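Local coordinates for probable enoyl-CoA hydratase/isomerase (Pseudomonas aeruginosa PAO1, PDB 5YLO), which acts as a Delta3,Delta2-enoyl-CoA isomerase of the crotonase-like family, shifting the double bond of unsaturated acyl-CoAs, probably for fatty acid beta-oxidation, at the interface of chains A and B. Coordinates in Å, arbitrary orientation; residue numbers count along the deposited sequence, not the author numbering. Chains: chain A/B, Probable enoyl-CoA hydratase/isomerase.

Contact 1: the interface of chains A and B. Residues chain A 137, 162, 166-167; chain B 124, 198, 201-202, 210.
A:Phe166 and B:Phe210 meet face to face at an offset, with their ring planes tilted by roughly 36° and the two side chains running past each other in opposite directions. Each CG lies above the other ring, towards its rim. Their CD1 atoms make the closest carbon-carbon approach across the patch, 3.5 Å apart. A:Phe166 places its ring there with CG anti to its own carbonyl carbon (chi1 -64°). The CE1-CZ end of the B:Phe210 ring lies alongside the A:Phe166 backbone, with CZ 3.5 Å from A:Phe166 O. The CB of A:Tyr137 touches the same ring at CE1.

A second aromatic, B:Phe124 at the start of strand 124-128, meets helix 158-166 of chain A with its tip. Its CZ lies 3.6 Å from A:Lys162 CB, and A:Phe166 CD2 sits at the ring edge, in plane. Within chain B, CZ of B:Phe198 stands over the centre of the B:Phe124 ring, a second-shell contact that should help to fix its tilt.

Aliphatic packing completes the patch. A:Leu167, just past the helix, is inserted among residues of helix 191-204 of chain B. B:Leu202 CD2 closes on A:Phe166 CB at 3.7 Å. The bent B:Arg201 chain (chi3 -49°) turns a guanidinium face towards A:Leu167, whose CD1 stands over its centre and also meets the edge of the B:Phe198 ring. Polar bonds play no part between the two sides here; the arginine contributes the flat face of its head group and its NE, which lies 3.7 Å from A:Leu167 CD2.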
loop_
_atom_site.group_PDB
_atom_site.type_symbol
_atom_site.label_atom_id
_atom_site.label_comp_id
_atom_site.label_asym_id
_atom_site.label_seq_id
_atom_site.Cartn_x
_atom_site.Cartn_y
_atom_site.Cartn_z
ATOM N N TYR A 137 -8.247 -19.608 -6.538
ATOM C CA TYR A 137 -8.955 -20.440 -7.505
ATOM C C TYR A 137 -8.024 -20.814 -8.655
ATOM O O TYR A 137 -7.465 -19.936 -9.319
ATOM C CB TYR A 137 -10.184 -19.693 -8.016
ATOM C CG TYR A 137 -11.061 -20.467 -8.981
ATOM C CD1 TYR A 137 -11.380 -21.799 -8.752
ATOM C CD2 TYR A 137 -11.596 -19.850 -10.107
ATOM C CE1 TYR A 137 -12.189 -22.501 -9.629
ATOM C CE2 TYR A 137 -12.406 -20.543 -10.986
ATOM C CZ TYR A 137 -12.700 -21.867 -10.743
ATOM O OH TYR A 137 -13.507 -22.561 -11.617
ATOM N N LYS A 162 -7.268 -9.533 -5.481
ATOM C CA LYS A 162 -8.509 -10.272 -5.677
ATOM C C LYS A 162 -8.637 -10.804 -7.098
ATOM O O LYS A 162 -9.297 -11.826 -7.312
ATOM C CB LYS A 162 -9.709 -9.394 -5.322
ATOM C CG LYS A 162 -9.768 -9.005 -3.852
ATOM C CD LYS A 162 -10.904 -8.039 -3.576
ATOM C CE LYS A 162 -10.887 -7.578 -2.130
ATOM N NZ LYS A 162 -11.916 -6.534 -1.886
ATOM N N PHE A 166 -9.323 -14.700 -7.182
ATOM C CA PHE A 166 -10.651 -15.110 -7.625
ATOM C C PHE A 166 -10.670 -15.628 -9.056
ATOM O O PHE A 166 -11.479 -16.509 -9.373
ATOM C CB PHE A 166 -11.643 -13.951 -7.487
ATOM C CG PHE A 166 -11.875 -13.512 -6.065
ATOM C CD1 PHE A 166 -11.448 -14.293 -5.001
ATOM C CD2 PHE A 166 -12.528 -12.322 -5.792
ATOM C CE1 PHE A 166 -11.661 -13.891 -3.696
ATOM C CE2 PHE A 166 -12.746 -11.914 -4.488
ATOM C CZ PHE A 166 -12.312 -12.700 -3.439
ATOM N N LEU A 167 -9.809 -15.113 -9.927
ATOM C CA LEU A 167 -9.704 -15.646 -11.276
ATOM C C LEU A 167 -8.746 -16.829 -11.300
ATOM O O LEU A 167 -7.788 -16.898 -10.527
ATOM C CB LEU A 167 -9.224 -14.571 -12.249
ATOM C CG LEU A 167 -10.056 -13.292 -12.288
ATOM C CD1 LEU A 167 -9.534 -12.363 -13.368
ATOM C CD2 LEU A 167 -11.521 -13.623 -12.513
ATOM N N PHE B 124 -14.029 -4.856 -7.423
ATOM C CA PHE B 124 -13.421 -4.546 -8.704
ATOM C C PHE B 124 -14.067 -3.304 -9.294
ATOM O O PHE B 124 -15.214 -2.972 -8.981
ATOM C CB PHE B 124 -13.558 -5.724 -9.673
ATOM C CG PHE B 124 -12.973 -7.004 -9.151
ATOM C CD1 PHE B 124 -11.622 -7.272 -9.299
ATOM C CD2 PHE B 124 -13.770 -7.939 -8.510
ATOM C CE1 PHE B 124 -11.079 -8.449 -8.819
ATOM C CE2 PHE B 124 -13.231 -9.118 -8.030
ATOM C CZ PHE B 124 -11.883 -9.373 -8.185
ATOM N N PHE B 198 -16.579 -10.305 -17.285
ATOM C CA PHE B 198 -15.795 -10.386 -16.057
ATOM C C PHE B 198 -16.626 -10.963 -14.918
ATOM O O PHE B 198 -16.171 -11.855 -14.191
ATOM C CB PHE B 198 -15.244 -9.006 -15.691
ATOM C CG PHE B 198 -14.415 -8.998 -14.437
ATOM C CD1 PHE B 198 -13.230 -9.716 -14.369
ATOM C CD2 PHE B 198 -14.815 -8.268 -13.328
ATOM C CE1 PHE B 198 -12.464 -9.714 -13.217
ATOM C CE2 PHE B 198 -14.051 -8.259 -12.172
ATOM C CZ PHE B 198 -12.874 -8.985 -12.118
ATOM N N ARG B 201 -17.110 -14.989 -15.231
ATOM C CA ARG B 201 -16.082 -15.899 -14.736
ATOM C C ARG B 201 -15.949 -15.817 -13.222
ATOM O O ARG B 201 -15.586 -16.809 -12.579
ATOM C CB ARG B 201 -14.745 -15.615 -15.425
ATOM C CG ARG B 201 -14.343 -14.154 -15.455
ATOM C CD ARG B 201 -13.114 -13.946 -16.328
ATOM N NE ARG B 201 -12.044 -14.885 -16.001
ATOM C CZ ARG B 201 -10.774 -14.729 -16.361
ATOM N NH1 ARG B 201 -10.404 -13.661 -17.055
ATOM N NH2 ARG B 201 -9.870 -15.637 -16.018
ATOM N N LEU B 202 -16.244 -14.655 -12.634
ATOM C CA LEU B 202 -16.384 -14.585 -11.184
ATOM C C LEU B 202 -17.549 -15.444 -10.712
ATOM O O LEU B 202 -17.436 -16.168 -9.715
ATOM C CB LEU B 202 -16.580 -13.135 -10.738
ATOM C CG LEU B 202 -15.352 -12.232 -10.643
ATOM C CD1 LEU B 202 -15.782 -10.813 -10.314
ATOM C CD2 LEU B 202 -14.389 -12.754 -9.591
ATOM N N PHE B 210 -14.640 -17.716 -2.091
ATOM C CA PHE B 210 -14.424 -16.279 -2.220
ATOM C C PHE B 210 -14.889 -15.545 -0.968
ATOM O O PHE B 210 -14.243 -14.588 -0.525
ATOM C CB PHE B 210 -15.150 -15.737 -3.454
ATOM C CG PHE B 210 -14.724 -16.371 -4.754
ATOM C CD1 PHE B 210 -13.521 -17.052 -4.863
ATOM C CD2 PHE B 210 -15.532 -16.273 -5.877
ATOM C CE1 PHE B 210 -13.140 -17.629 -6.064
ATOM C CE2 PHE B 210 -15.156 -16.846 -7.079
ATOM C CZ PHE B 210 -13.958 -17.524 -7.172
#

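Contact 2: the interface of chains A and B. Residues chain A 137, 142; chain B 204-206, 209-210.
A:Tyr137 turns a ring face to B:Pro206 in the turn between helices 191-204 and 207-220 of chain B, and A:Tyr142 turns one to B:Ala209 in helix 207-220; both tyrosines lie in loops of chain A. A:Tyr137 lies across B:Pro206, whose CD sits 3.6 Å from the centroid of the phenol ring in a CH-pi contact. The proline carbon is displaced towards the rim, on the CD1 and CE1 side. With CG anti to its backbone N (chi1 -177°), A:Tyr137 reaches along the turn, and its CE2 meets B:Gly205 CA at 3.9 Å.

A:Tyr142 meets the first turn of helix 207-220. B:Ala209 CB stands over the middle of its ring, 3.6 Å from the centroid, a second and more centred CH-pi contact. The methyl is small enough that it probably allows the ring to lie close to the helix. At one side of this ring, CD2 touches B:Pro206 CG at 3.8 Å, bringing the proline against both tyrosines.

The rings of B:Phe210 and A:Tyr142 are inclined by about 49°, with CE1 of the phenylalanine 3.7 Å from CE2 of the tyrosine. Inside chain B, the carbonyl oxygen of B:Pro206 lies over the centre of the phenylalanine ring. The A:Tyr142 hydroxyl comes up to the edge of that ring, in plane, with OH 4.0 Å from B:Phe210 CD1.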
loop_
_atom_site.group_PDB
_atom_site.type_symbol
_atom_site.label_atom_id
_atom_site.label_comp_id
_atom_site.label_asym_id
_atom_site.label_seq_id
_atom_site.Cartn_x
_atom_site.Cartn_y
_atom_site.Cartn_z
ATOM N N TYR A 137 -8.247 -19.608 -6.538
ATOM C CA TYR A 137 -8.955 -20.440 -7.505
ATOM C C TYR A 137 -8.024 -20.814 -8.655
ATOM O O TYR A 137 -7.465 -19.936 -9.319
ATOM C CB TYR A 137 -10.184 -19.693 -8.016
ATOM C CG TYR A 137 -11.061 -20.467 -8.981
ATOM C CD1 TYR A 137 -11.380 -21.799 -8.752
ATOM C CD2 TYR A 137 -11.596 -19.850 -10.107
ATOM C CE1 TYR A 137 -12.189 -22.501 -9.629
ATOM C CE2 TYR A 137 -12.406 -20.543 -10.986
ATOM C CZ TYR A 137 -12.700 -21.867 -10.743
ATOM O OH TYR A 137 -13.507 -22.561 -11.617
ATOM N N TYR A 142 -8.723 -25.097 -5.138
ATOM C CA TYR A 142 -8.592 -23.826 -4.432
ATOM C C TYR A 142 -7.501 -23.965 -3.381
ATOM O O TYR A 142 -7.624 -24.778 -2.458
ATOM C CB TYR A 142 -9.918 -23.414 -3.785
ATOM C CG TYR A 142 -10.021 -21.936 -3.498
ATOM C CD1 TYR A 142 -9.462 -21.391 -2.348
ATOM C CD2 TYR A 142 -10.679 -21.084 -4.375
ATOM C CE1 TYR A 142 -9.552 -20.040 -2.083
ATOM C CE2 TYR A 142 -10.776 -19.731 -4.118
ATOM C CZ TYR A 142 -10.211 -19.215 -2.970
ATOM O OH TYR A 142 -10.304 -17.868 -2.709
ATOM N N SER B 204 -18.694 -18.036 -12.146
ATOM C CA SER B 204 -18.415 -19.447 -12.387
ATOM C C SER B 204 -17.572 -20.078 -11.289
ATOM O O SER B 204 -17.584 -21.305 -11.147
ATOM C CB SER B 204 -17.710 -19.631 -13.734
ATOM O OG SER B 204 -16.315 -19.405 -13.619
ATOM N N GLY B 205 -16.851 -19.274 -10.509
ATOM C CA GLY B 205 -15.957 -19.800 -9.505
ATOM C C GLY B 205 -16.681 -20.214 -8.244
ATOM O O GLY B 205 -17.906 -20.088 -8.108
ATOM N N PRO B 206 -15.905 -20.733 -7.281
ATOM C CA PRO B 206 -16.495 -21.154 -6.001
ATOM C C PRO B 206 -16.840 -19.973 -5.105
ATOM O O PRO B 206 -15.956 -19.363 -4.497
ATOM C CB PRO B 206 -15.398 -22.033 -5.386
ATOM C CG PRO B 206 -14.126 -21.515 -5.976
ATOM C CD PRO B 206 -14.463 -21.029 -7.361
ATOM N N ALA B 209 -15.747 -20.141 -1.305
ATOM C CA ALA B 209 -14.339 -19.891 -1.022
ATOM C C ALA B 209 -14.015 -18.408 -1.135
ATOM O O ALA B 209 -13.207 -17.883 -0.360
ATOM C CB ALA B 209 -13.462 -20.712 -1.964
ATOM N N PHE B 210 -14.640 -17.716 -2.091
ATOM C CA PHE B 210 -14.424 -16.279 -2.220
ATOM C C PHE B 210 -14.889 -15.545 -0.968
ATOM O O PHE B 210 -14.243 -14.588 -0.525
ATOM C CB PHE B 210 -15.150 -15.737 -3.454
ATOM C CG PHE B 210 -14.724 -16.371 -4.754
ATOM C CD1 PHE B 210 -13.521 -17.052 -4.863
ATOM C CD2 PHE B 210 -15.532 -16.273 -5.877
ATOM C CE1 PHE B 210 -13.140 -17.629 -6.064
ATOM C CE2 PHE B 210 -15.156 -16.846 -7.079
ATOM C CZ PHE B 210 -13.958 -17.524 -7.172
#

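Contact 1 and contact 2 are adjoining patches of one interface, with centres of their C-alpha atoms about 7 Å apart, and they share A:Tyr137 and B:Phe210. Chain B supplies helices 191-204 and 207-220 to both; the turn between them belongs to contact 2, while contact 1 also takes in the start of strand 124-128. On chain A, contact 1 draws mainly on helix 158-166 and its end, whereas contact 2 uses loop tyrosines. Together they form adjoining apolar patches rich in aromatic rings. The deposited assembly holds three copies, so this pairing could recur around a trimer, an arrangement common among crotonase-like enzymes.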